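Local coordinates for protein carboxyvinyl-carboxyphosphonate phosphorylmutase (Bacillus anthracis, PDB 4IQD) that belongs to the phosphoenolpyruvate phosphomutase family of TIM-barrel enzymes and binds pyruvic acid in the crystal, at residues 218-221 with 225-228; 12-17 with 157-162; 170-173 with 179-182; 258-263 with 267-272. One frame throughout, in Å; residues are numbered along the deposited sequence. Where two conformers were deposited one is given.

Contact 1 of 4, residues 218-221 with 225-228; sequences MTEF and PYYS. With PYR (pyruvic acid), chain E.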
loop_
_atom_site.group_PDB
_atom_site.type_symbol
_atom_site.label_atom_id
_atom_site.label_comp_id
_atom_site.label_asym_id
_atom_site.label_seq_id
_atom_site.Cartn_x
_atom_site.Cartn_y
_atom_site.Cartn_z
HETATM N N MSE A 218 -13.243 -15.831 -6.265
HETATM C CA MSE A 218 -14.141 -14.773 -6.704
HETATM C C MSE A 218 -13.491 -13.470 -7.123
HETATM O O MSE A 218 -13.715 -12.426 -6.517
HETATM C CB MSE A 218 -15.272 -14.524 -5.717
HETATM C CG MSE A 218 -16.487 -15.351 -6.035
HETATM SE SE MSE A 218 -17.588 -14.718 -7.531
HETATM C CE MSE A 218 -16.423 -14.903 -9.064
ATOM N N THR A 219 -12.704 -13.540 -8.187
ATOM C CA THR A 219 -12.086 -12.354 -8.746
ATOM C C THR A 219 -13.006 -11.782 -9.823
ATOM O O THR A 219 -13.680 -12.521 -10.537
ATOM C CB THR A 219 -10.684 -12.665 -9.300
ATOM O OG1 THR A 219 -10.058 -11.456 -9.744
ATOM C CG2 THR A 219 -10.758 -13.663 -10.441
ATOM N N GLU A 220 -13.053 -10.458 -9.918
ATOM C CA GLU A 220 -13.997 -9.788 -10.805
ATOM C C GLU A 220 -13.535 -9.844 -12.255
ATOM O O GLU A 220 -12.337 -9.896 -12.527
ATOM C CB GLU A 220 -14.199 -8.334 -10.371
ATOM C CG GLU A 220 -14.649 -8.163 -8.925
ATOM C CD GLU A 220 -13.516 -8.316 -7.930
ATOM O OE1 GLU A 220 -12.345 -8.202 -8.343
ATOM O OE2 GLU A 220 -13.795 -8.557 -6.737
ATOM N N PHE A 221 -14.497 -9.832 -13.175
ATOM C CA PHE A 221 -14.224 -9.844 -14.612
ATOM C C PHE A 221 -13.402 -11.052 -15.044
ATOM O O PHE A 221 -12.556 -10.947 -15.927
ATOM C CB PHE A 221 -13.513 -8.558 -15.044
ATOM C CG PHE A 221 -14.012 -7.332 -14.348
ATOM C CD1 PHE A 221 -15.285 -6.854 -14.594
ATOM C CD2 PHE A 221 -13.205 -6.654 -13.449
ATOM C CE1 PHE A 221 -15.751 -5.724 -13.955
ATOM C CE2 PHE A 221 -13.664 -5.522 -12.807
ATOM C CZ PHE A 221 -14.939 -5.056 -13.061
ATOM N N PRO A 225 -18.651 -16.702 -12.652
ATOM C CA PRO A 225 -19.842 -15.875 -12.444
ATOM C C PRO A 225 -19.932 -15.430 -10.994
ATOM O O PRO A 225 -19.298 -16.028 -10.125
ATOM C CB PRO A 225 -20.994 -16.829 -12.779
ATOM C CG PRO A 225 -20.379 -17.932 -13.556
ATOM C CD PRO A 225 -19.007 -18.085 -13.004
ATOM N N TYR A 226 -20.715 -14.393 -10.733
ATOM C CA TYR A 226 -20.777 -13.831 -9.394
ATOM C C TYR A 226 -21.772 -14.567 -8.509
ATOM O O TYR A 226 -22.852 -14.071 -8.206
ATOM C CB TYR A 226 -21.061 -12.332 -9.452
ATOM C CG TYR A 226 -20.037 -11.598 -10.281
ATOM C CD1 TYR A 226 -20.285 -11.291 -11.610
ATOM C CD2 TYR A 226 -18.806 -11.242 -9.743
ATOM C CE1 TYR A 226 -19.349 -10.634 -12.376
ATOM C CE2 TYR A 226 -17.858 -10.583 -10.504
ATOM C CZ TYR A 226 -18.136 -10.284 -11.823
ATOM O OH TYR A 226 -17.204 -9.626 -12.595
ATOM N N TYR A 227 -21.391 -15.775 -8.118
ATOM C CA TYR A 227 -22.150 -16.527 -7.143
ATOM C C TYR A 227 -21.922 -15.931 -5.769
ATOM O O TYR A 227 -20.859 -15.379 -5.495
ATOM C CB TYR A 227 -21.704 -17.985 -7.124
ATOM C CG TYR A 227 -22.049 -18.762 -8.365
ATOM C CD1 TYR A 227 -21.061 -19.164 -9.248
ATOM C CD2 TYR A 227 -23.363 -19.100 -8.650
ATOM C CE1 TYR A 227 -21.371 -19.884 -10.382
ATOM C CE2 TYR A 227 -23.683 -19.817 -9.780
ATOM C CZ TYR A 227 -22.684 -20.207 -10.646
ATOM O OH TYR A 227 -22.997 -20.924 -11.778
ATOM N N SER A 228 -22.915 -16.046 -4.900
ATOM C CA SER A 228 -22.737 -15.627 -3.521
ATOM C C SER A 228 -21.925 -16.694 -2.798
ATOM O O SER A 228 -21.706 -17.780 -3.334
ATOM C CB SER A 228 -24.088 -15.408 -2.835
ATOM O OG SER A 228 -24.828 -16.613 -2.748
HETATM C C PYR E . -25.941 -16.108 -10.112
HETATM O O PYR E . -24.646 -16.299 -10.165
HETATM O OXT PYR E . -26.742 -17.128 -9.913
HETATM C CA PYR E . -26.466 -14.832 -10.289
HETATM O O3 PYR E . -27.734 -14.678 -10.567
HETATM C CB PYR E . -25.597 -13.621 -10.144
#

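Contact 2 of 4, residues 12-17 with 157-162; sequences STQEEL and APSLYI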
loop_
_atom_site.group_PDB
_atom_site.type_symbol
_atom_site.label_atom_id
_atom_site.label_comp_id
_atom_site.label_asym_id
_atom_site.label_seq_id
_atom_site.Cartn_x
_atom_site.Cartn_y
_atom_site.Cartn_z
ATOM N N SER A 12 -0.942 -13.858 18.341
ATOM C CA SER A 12 -0.976 -15.316 18.366
ATOM C C SER A 12 0.332 -15.857 17.808
ATOM O O SER A 12 1.114 -15.108 17.229
ATOM C CB SER A 12 -2.141 -15.842 17.523
ATOM O OG SER A 12 -3.393 -15.410 18.023
ATOM N N THR A 13 0.574 -17.152 17.982
ATOM C CA THR A 13 1.715 -17.782 17.325
ATOM C C THR A 13 1.294 -18.285 15.948
ATOM O O THR A 13 0.102 -18.391 15.657
ATOM C CB THR A 13 2.349 -18.922 18.161
ATOM O OG1 THR A 13 3.605 -19.294 17.583
ATOM C CG2 THR A 13 1.456 -20.139 18.209
ATOM N N GLN A 14 2.275 -18.566 15.096
ATOM C CA GLN A 14 1.993 -19.042 13.749
ATOM C C GLN A 14 1.209 -20.339 13.810
ATOM O O GLN A 14 0.250 -20.529 13.062
ATOM C CB GLN A 14 3.287 -19.247 12.957
ATOM C CG GLN A 14 3.076 -19.594 11.484
ATOM C CD GLN A 14 2.895 -21.080 11.239
ATOM O OE1 GLN A 14 3.469 -21.910 11.940
ATOM N NE2 GLN A 14 2.094 -21.421 10.239
ATOM N N GLU A 15 1.609 -21.230 14.710
ATOM C CA GLU A 15 0.967 -22.529 14.791
ATOM C C GLU A 15 -0.470 -22.384 15.274
ATOM O O GLU A 15 -1.338 -23.168 14.905
ATOM C CB GLU A 15 1.763 -23.495 15.674
ATOM C CG GLU A 15 1.384 -24.955 15.456
ATOM C CD GLU A 15 2.581 -25.891 15.462
ATOM O OE1 GLU A 15 3.702 -25.430 15.767
ATOM O OE2 GLU A 15 2.398 -27.090 15.154
ATOM N N GLU A 16 -0.722 -21.367 16.090
ATOM C CA GLU A 16 -2.081 -21.041 16.491
ATOM C C GLU A 16 -2.847 -20.522 15.288
ATOM O O GLU A 16 -4.019 -20.845 15.098
ATOM C CB GLU A 16 -2.084 -19.994 17.609
ATOM C CG GLU A 16 -1.939 -20.583 19.004
ATOM C CD GLU A 16 -1.459 -19.567 20.023
ATOM O OE1 GLU A 16 -1.055 -18.457 19.617
ATOM O OE2 GLU A 16 -1.482 -19.881 21.230
ATOM N N LEU A 17 -2.172 -19.723 14.468
ATOM C CA LEU A 17 -2.815 -19.104 13.317
ATOM C C LEU A 17 -3.178 -20.113 12.231
ATOM O O LEU A 17 -4.258 -20.040 11.642
ATOM C CB LEU A 17 -1.952 -17.970 12.755
ATOM C CG LEU A 17 -2.089 -16.654 13.524
ATOM C CD1 LEU A 17 -1.239 -15.566 12.898
ATOM C CD2 LEU A 17 -3.545 -16.224 13.591
ATOM N N ALA A 157 8.263 -27.101 6.819
ATOM C CA ALA A 157 7.265 -26.317 7.540
ATOM C C ALA A 157 5.959 -27.076 7.740
ATOM O O ALA A 157 4.966 -26.787 7.073
ATOM C CB ALA A 157 7.004 -25.015 6.803
ATOM N N PRO A 158 5.945 -28.041 8.672
ATOM C CA PRO A 158 4.751 -28.869 8.879
ATOM C C PRO A 158 3.611 -28.087 9.520
ATOM O O PRO A 158 2.484 -28.575 9.561
ATOM C CB PRO A 158 5.240 -29.961 9.840
ATOM C CG PRO A 158 6.740 -29.892 9.795
ATOM C CD PRO A 158 7.053 -28.455 9.545
ATOM N N SER A 159 3.902 -26.888 10.011
ATOM C CA SER A 159 2.897 -26.063 10.669
ATOM C C SER A 159 2.170 -25.175 9.668
ATOM O O SER A 159 1.346 -24.348 10.042
ATOM C CB SER A 159 3.547 -25.205 11.756
ATOM O OG SER A 159 4.655 -24.488 11.241
ATOM N N LEU A 160 2.481 -25.361 8.391
ATOM C CA LEU A 160 1.933 -24.522 7.334
ATOM C C LEU A 160 0.809 -25.225 6.578
ATOM O O LEU A 160 1.011 -26.289 5.996
ATOM C CB LEU A 160 3.044 -24.124 6.364
ATOM C CG LEU A 160 3.018 -22.704 5.803
ATOM C CD1 LEU A 160 2.941 -21.676 6.926
ATOM C CD2 LEU A 160 4.251 -22.469 4.954
ATOM N N TYR A 161 -0.373 -24.619 6.592
ATOM C CA TYR A 161 -1.522 -25.141 5.866
ATOM C C TYR A 161 -1.283 -24.905 4.385
ATOM O O TYR A 161 -0.905 -23.810 3.981
ATOM C CB TYR A 161 -2.784 -24.417 6.327
ATOM C CG TYR A 161 -4.094 -25.049 5.910
ATOM C CD1 TYR A 161 -4.719 -25.998 6.713
ATOM C CD2 TYR A 161 -4.724 -24.671 4.734
ATOM C CE1 TYR A 161 -5.924 -26.565 6.347
ATOM C CE2 TYR A 161 -5.929 -25.231 4.358
ATOM C CZ TYR A 161 -6.525 -26.177 5.167
ATOM O OH TYR A 161 -7.724 -26.733 4.795
ATOM N N ILE A 162 -1.480 -25.934 3.570
ATOM C CA ILE A 162 -1.171 -25.811 2.155
ATOM C C ILE A 162 -2.396 -25.868 1.270
ATOM O O ILE A 162 -3.147 -26.843 1.293
ATOM C CB ILE A 162 -0.234 -26.917 1.677
ATOM C CG1 ILE A 162 1.031 -26.958 2.528
ATOM C CG2 ILE A 162 0.112 -26.695 0.219
ATOM C CD1 ILE A 162 1.965 -28.075 2.146
#

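Contact 3 of 4, residues 170-173 with 179-182; sequences GVEG and ERAN. With PYR (pyruvic acid), chain D.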
loop_
_atom_site.group_PDB
_atom_site.type_symbol
_atom_site.label_atom_id
_atom_site.label_comp_id
_atom_site.label_asym_id
_atom_site.label_seq_id
_atom_site.Cartn_x
_atom_site.Cartn_y
_atom_site.Cartn_z
ATOM N N GLY A 170 -8.594 -25.968 -17.806
ATOM C CA GLY A 170 -8.704 -25.255 -19.063
ATOM C C GLY A 170 -7.629 -25.571 -20.083
ATOM O O GLY A 170 -7.649 -25.038 -21.192
ATOM N N VAL A 171 -6.690 -26.437 -19.721
ATOM C CA VAL A 171 -5.600 -26.771 -20.631
ATOM C C VAL A 171 -5.491 -28.275 -20.903
ATOM O O VAL A 171 -5.082 -28.691 -21.989
ATOM C CB VAL A 171 -4.255 -26.197 -20.130
ATOM C CG1 VAL A 171 -3.846 -26.850 -18.826
ATOM C CG2 VAL A 171 -3.174 -26.360 -21.185
ATOM N N GLU A 172 -5.890 -29.088 -19.929
ATOM C CA GLU A 172 -5.807 -30.539 -20.067
ATOM C C GLU A 172 -7.156 -31.241 -19.952
ATOM O O GLU A 172 -7.367 -32.286 -20.563
ATOM C CB GLU A 172 -4.846 -31.115 -19.032
ATOM C CG GLU A 172 -3.416 -30.652 -19.185
ATOM C CD GLU A 172 -2.535 -31.137 -18.058
ATOM O OE1 GLU A 172 -3.027 -31.898 -17.201
ATOM O OE2 GLU A 172 -1.350 -30.753 -18.026
ATOM N N GLY A 173 -8.063 -30.680 -19.162
ATOM C CA GLY A 173 -9.374 -31.274 -19.007
ATOM C C GLY A 173 -9.751 -31.580 -17.573
ATOM O O GLY A 173 -8.904 -31.610 -16.680
ATOM N N GLU A 179 -7.178 -35.756 -11.304
ATOM C CA GLU A 179 -6.018 -36.609 -11.077
ATOM C C GLU A 179 -4.882 -35.831 -10.424
ATOM O O GLU A 179 -4.318 -36.273 -9.425
ATOM C CB GLU A 179 -5.542 -37.245 -12.385
ATOM C CG GLU A 179 -6.403 -38.406 -12.863
ATOM C CD GLU A 179 -6.295 -39.622 -11.961
ATOM O OE1 GLU A 179 -7.339 -40.081 -11.451
ATOM O OE2 GLU A 179 -5.166 -40.122 -11.769
ATOM N N ARG A 180 -4.550 -34.676 -10.994
ATOM C CA ARG A 180 -3.514 -33.817 -10.434
ATOM C C ARG A 180 -3.849 -33.468 -8.995
ATOM O O ARG A 180 -3.025 -33.641 -8.104
ATOM C CB ARG A 180 -3.372 -32.528 -11.242
ATOM C CG ARG A 180 -2.573 -32.654 -12.525
ATOM C CD ARG A 180 -2.271 -31.274 -13.082
ATOM N NE ARG A 180 -1.423 -31.306 -14.267
ATOM C CZ ARG A 180 -0.099 -31.189 -14.247
ATOM N NH1 ARG A 180 0.543 -31.042 -13.099
ATOM N NH2 ARG A 180 0.587 -31.226 -15.379
ATOM N N ALA A 181 -5.078 -33.006 -8.784
ATOM C CA ALA A 181 -5.551 -32.589 -7.468
ATOM C C ALA A 181 -5.344 -33.650 -6.392
ATOM O O ALA A 181 -4.760 -33.371 -5.348
ATOM C CB ALA A 181 -7.021 -32.188 -7.538
ATOM N N ASN A 182 -5.816 -34.863 -6.651
ATOM C CA ASN A 182 -5.696 -35.946 -5.682
ATOM C C ASN A 182 -4.248 -36.324 -5.393
ATOM O O ASN A 182 -3.934 -36.845 -4.324
ATOM C CB ASN A 182 -6.482 -37.176 -6.140
ATOM C CG ASN A 182 -7.981 -37.002 -5.990
ATOM O OD1 ASN A 182 -8.454 -36.355 -5.056
ATOM N ND2 ASN A 182 -8.739 -37.583 -6.914
HETATM C C PYR D . -12.206 -33.882 -19.842
HETATM O O PYR D . -11.018 -34.409 -19.697
HETATM O OXT PYR D . -13.202 -34.337 -19.127
HETATM C CA PYR D . -12.385 -32.843 -20.750
HETATM O O3 PYR D . -13.292 -31.917 -20.552
HETATM C CB PYR D . -11.514 -32.792 -21.966
#

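Contact 4 of 4, residues 258-263 with 267-272; sequences FTLIKE and QKDALS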
loop_
_atom_site.group_PDB
_atom_site.type_symbol
_atom_site.label_atom_id
_atom_site.label_comp_id
_atom_site.label_asym_id
_atom_site.label_seq_id
_atom_site.Cartn_x
_atom_site.Cartn_y
_atom_site.Cartn_z
ATOM N N PHE A 258 -8.532 12.399 -7.739
ATOM C CA PHE A 258 -7.459 13.106 -8.427
ATOM C C PHE A 258 -8.016 13.920 -9.580
ATOM O O PHE A 258 -7.606 15.058 -9.805
ATOM C CB PHE A 258 -6.425 12.118 -8.954
ATOM C CG PHE A 258 -5.607 11.476 -7.881
ATOM C CD1 PHE A 258 -5.470 12.078 -6.645
ATOM C CD2 PHE A 258 -4.968 10.272 -8.109
ATOM C CE1 PHE A 258 -4.713 11.491 -5.655
ATOM C CE2 PHE A 258 -4.208 9.678 -7.120
ATOM C CZ PHE A 258 -4.082 10.290 -5.891
ATOM N N THR A 259 -8.942 13.315 -10.316
ATOM C CA THR A 259 -9.651 14.007 -11.377
ATOM C C THR A 259 -10.287 15.264 -10.808
ATOM O O THR A 259 -10.188 16.343 -11.387
ATOM C CB THR A 259 -10.752 13.115 -11.976
ATOM O OG1 THR A 259 -10.170 11.909 -12.482
ATOM C CG2 THR A 259 -11.472 13.826 -13.100
ATOM N N LEU A 260 -10.920 15.109 -9.651
ATOM C CA LEU A 260 -11.632 16.192 -8.994
ATOM C C LEU A 260 -10.701 17.332 -8.604
ATOM O O LEU A 260 -10.998 18.495 -8.868
ATOM C CB LEU A 260 -12.351 15.662 -7.757
ATOM C CG LEU A 260 -13.326 16.600 -7.050
ATOM C CD1 LEU A 260 -14.422 17.058 -7.997
ATOM C CD2 LEU A 260 -13.922 15.890 -5.853
ATOM N N ILE A 261 -9.576 16.996 -7.979
ATOM C CA ILE A 261 -8.621 18.011 -7.548
ATOM C C ILE A 261 -8.001 18.732 -8.741
ATOM O O ILE A 261 -7.735 19.930 -8.680
ATOM C CB ILE A 261 -7.500 17.415 -6.667
ATOM C CG1 ILE A 261 -8.088 16.738 -5.427
ATOM C CG2 ILE A 261 -6.523 18.493 -6.240
ATOM C CD1 ILE A 261 -7.048 16.126 -4.517
ATOM N N LYS A 262 -7.774 18.007 -9.828
ATOM C CA LYS A 262 -7.200 18.626 -11.016
ATOM C C LYS A 262 -8.232 19.495 -11.720
ATOM O O LYS A 262 -7.925 20.600 -12.162
ATOM C CB LYS A 262 -6.645 17.574 -11.980
ATOM C CG LYS A 262 -5.803 18.158 -13.116
ATOM C CD LYS A 262 -4.955 19.327 -12.627
ATOM C CE LYS A 262 -3.874 19.722 -13.623
ATOM N NZ LYS A 262 -2.595 19.008 -13.356
ATOM N N GLU A 263 -9.454 18.988 -11.815
ATOM C CA GLU A 263 -10.522 19.691 -12.508
ATOM C C GLU A 263 -11.012 20.911 -11.748
ATOM O O GLU A 263 -11.095 22.004 -12.301
ATOM C CB GLU A 263 -11.708 18.760 -12.744
ATOM C CG GLU A 263 -11.552 17.818 -13.914
ATOM C CD GLU A 263 -12.891 17.315 -14.408
ATOM O OE1 GLU A 263 -13.924 17.809 -13.912
ATOM O OE2 GLU A 263 -12.913 16.431 -15.291
ATOM N N GLN A 267 -10.670 19.214 -3.304
ATOM C CA GLN A 267 -11.250 17.902 -3.050
ATOM C C GLN A 267 -12.582 18.047 -2.326
ATOM O O GLN A 267 -13.114 17.078 -1.789
ATOM C CB GLN A 267 -10.288 17.006 -2.261
ATOM C CG GLN A 267 -10.121 17.372 -0.795
ATOM C CD GLN A 267 -9.011 18.374 -0.557
ATOM O OE1 GLN A 267 -8.945 19.416 -1.208
ATOM N NE2 GLN A 267 -8.131 18.061 0.384
ATOM N N LYS A 268 -13.099 19.273 -2.334
ATOM C CA LYS A 268 -14.395 19.637 -1.745
ATOM C C LYS A 268 -15.521 18.614 -1.855
ATOM O O LYS A 268 -16.195 18.301 -0.874
ATOM C CB LYS A 268 -14.891 20.905 -2.440
ATOM C CG LYS A 268 -14.880 22.167 -1.619
ATOM C CD LYS A 268 -15.173 23.354 -2.520
ATOM C CE LYS A 268 -15.960 24.423 -1.801
ATOM N NZ LYS A 268 -16.164 25.628 -2.650
ATOM N N ASP A 269 -15.725 18.111 -3.064
ATOM C CA ASP A 269 -16.917 17.336 -3.364
ATOM C C ASP A 269 -16.778 15.856 -3.026
ATOM O O ASP A 269 -17.739 15.097 -3.139
ATOM C CB ASP A 269 -17.301 17.516 -4.835
ATOM C CG ASP A 269 -17.492 18.973 -5.214
ATOM O OD1 ASP A 269 -17.863 19.780 -4.332
ATOM O OD2 ASP A 269 -17.273 19.314 -6.394
ATOM N N ALA A 270 -15.585 15.449 -2.606
ATOM C CA ALA A 270 -15.328 14.039 -2.337
ATOM C C ALA A 270 -15.151 13.754 -0.851
ATOM O O ALA A 270 -14.708 12.674 -0.470
ATOM C CB ALA A 270 -14.113 13.565 -3.117
ATOM N N LEU A 271 -15.509 14.723 -0.016
ATOM C CA LEU A 271 -15.349 14.590 1.426
ATOM C C LEU A 271 -16.148 13.417 1.979
ATOM O O LEU A 271 -15.726 12.766 2.931
ATOM C CB LEU A 271 -15.778 15.880 2.133
ATOM C CG LEU A 271 -14.738 16.951 2.471
ATOM C CD1 LEU A 271 -13.826 17.244 1.304
ATOM C CD2 LEU A 271 -15.449 18.217 2.912
ATOM N N SER A 272 -17.304 13.150 1.381
ATOM C CA SER A 272 -18.177 12.079 1.852
ATOM C C SER A 272 -17.636 10.704 1.479
ATOM O O SER A 272 -18.022 9.691 2.064
ATOM C CB SER A 272 -19.589 12.261 1.298
ATOM O OG SER A 272 -20.136 13.500 1.711
#

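Contact 1 of 4, residues 218-221 with 225-228
Y226 and F221 are joined by the one hydrogen bond between the segments. The backbone N of F221 gives its hydrogen to Y226 OH at 2.8 Å, and the bond is nearly straight, at 170°. The donor lies at the edge of the Y226 ring, near its plane. E220 CA comes to the same edge, 3.7 Å from Y226 OH. CG of Y226 stands anti to its own carbonyl carbon (chi1 -57°), and this sends the ring across to the 218-221 backbone.

The next group is the contacts of M218, a selenomethionine. Its chain bends at chi2 and chi3 and folds against the 225-228 backbone. SE lies 3.8 Å from Y226 CA, and CE packs against the P225 carbonyl oxygen, 3.3 Å from P225 O. SE also sits obliquely to the Y226 ring, 5.4 Å from its centroid, a Met-aromatic contact.

The end of the E220 side chain leads away from the 225-228 segment. Its carboxylate bonds to T245 and R248 of the same chain and to Q267 of the second subunit.

Y226 and Y227 border one pyruvic acid. Y226 O is 3.4 Å from its CB, and Y227 CD2 is 3.4 Å from its O. T219 belongs to the pocket of a different pyruvic acid. Y226 is the centre of an inverse gamma turn, in a loop that follows strand 215-217 of the TIM-barrel fold and leads into helix 229-234.

Contact 2 of 4, residues 12-17 with 157-162
Q14 and S159 meet through two hydrogen bonds that use both ends of the Q14 amide. S159 OG donates to Q14 OE1 at 2.9 Å, and the donor is tilted 27° from the carbonyl plane. Q14 NE2 in turn donates to S159 O at 3.0 Å. That acceptor lies close to the amide plane of Q14, while NE2 stands well above the carbonyl plane of S159. CG of Q14 is anti to its backbone N (chi1 -173°), and a bend at chi2 then presents the amide to the turn. With both atoms engaged, its rotation is fixed. NE2 has a further acceptor in V118 O.

S159 belongs to a type I beta turn from A157 to L160. This turn links helix 143-156 to strand 161-166, one of the parallel strands of the TIM-barrel fold. Q14 is in the first turn of helix 14-26, so the contact ties the start of this helix to a loop at the N-terminal end of a strand.

L160 crosses Q14 at about a right angle. Its CD1 comes 3.4 Å from Q14 NE2, placing a methyl beside the buried amide. L160 also packs on V114 of helix 103-115, which Q14 touches too. On the outer side, the E15 carboxylate passes S159 CB, with CD 3.9 Å from that carbon. Further along, Y161 turns its ring to F21 of helix 14-26 in an edge-to-face stack.

Contact 3 of 4, residues 170-173 with 179-182
R180 NH2 has two acceptors, E172 OE2 and the backbone O of V141. Its bond to E172 OE2 is 3.3 Å long, a weak bond at 156°. The second link to the glutamate is R180 NE to E172 OE1. It is long at 3.4 Å and weak too, but almost straight at 175°. Together the two make a two-pronged salt bridge in which each carboxylate oxygen has its own guanidinium nitrogen.

The carboxylate comes to the edge of the guanidinium, with E172 CD in the guanidinium plane. The groups are not coplanar: their planes are 40° apart, and both bonds are long. The two side chains cross at about a right angle. E172 is extended beyond CG and R180 from CG to NE, so each spans the gap with a straight chain. The nearest CA atoms, those of E172 and R180, are still 10.4 Å apart.

The third guanidinium nitrogen, R180 NH1, bonds to Y184 OH, one turn further along the helix. It also makes a long, weak ion pair with D125. The arginine is buried, and its several partners would help to hold its charge there.

G173 is the N-cap residue of helix 174-187, and its CA lies 3.6 Å from O of a pyruvic acid. The long salt bridge links the loop after strand 161-166 to the helix it leads into, a beta-loop-alpha step of the TIM-barrel fold, with G173 part of a pyruvic acid pocket.

Contact 4 of 4, residues 258-263 with 267-272
The chain leaves helix 245-264 and folds back on it, bringing the CA atoms of I261 and Q267 5.2 Å apart. The contact thus joins the last turns of this helix, which follows strand 239-242 of the TIM-barrel fold, to the loop that leads toward helix 277-283. Within that loop A270 N bonds to Q267 O at 3.1 Å.

L260 carries much of the packing. Its CG is anti to the backbone N (chi1 -171°), and its two methyls reach over to the loop. CD2 packs against the methyl of A270 and lies 3.9 Å from D269 CB. It also comes 3.7 Å from A270 N. The L260 and D269 side chains cross at about a right angle. CD1 passes the D269 carboxylate, 4.0 Å from OD2.

I261 and Q267 meet differently. They lie side by side and point the same way. I261 CG1 is 3.9 Å from Q267 CB, and I261 CD1 follows at 4.0 Å from the same carbon. This aliphatic pairing leaves the Q267 amide beyond the contact. Its NE2 bonds to E220 OE2 and M218 O of the second subunit. I261 and Q267 also both pack on Y242 of that subunit, so this helix end and loop form part of the dimer interface.

K262, on another side of the helix, makes a cation-pi contact with F50 of the second subunit. The shortest touch between the two segments is L260 CD2 to A270 CB, at 3.6 Å.

Overall arrangement
The four contacts follow one another along the chain as contact 2, contact 3, contact 1 and contact 4. Contacts 2 and 3 share the strand 161-166 to helix 174-187 unit, yet their centres are 28 Å apart, since one sits at the start of the strand and the other in the loop after it. Contacts 1 and 3 each border a pyruvic acid, with centres 22 Å apart, and T219 of contact 1 belongs to a further pyruvic acid pocket. Contact 4 lies 31 Å from contact 1, centre to centre, within one chain. Across the dimer they meet directly, because Q267 bonds to E220 of the second subunit.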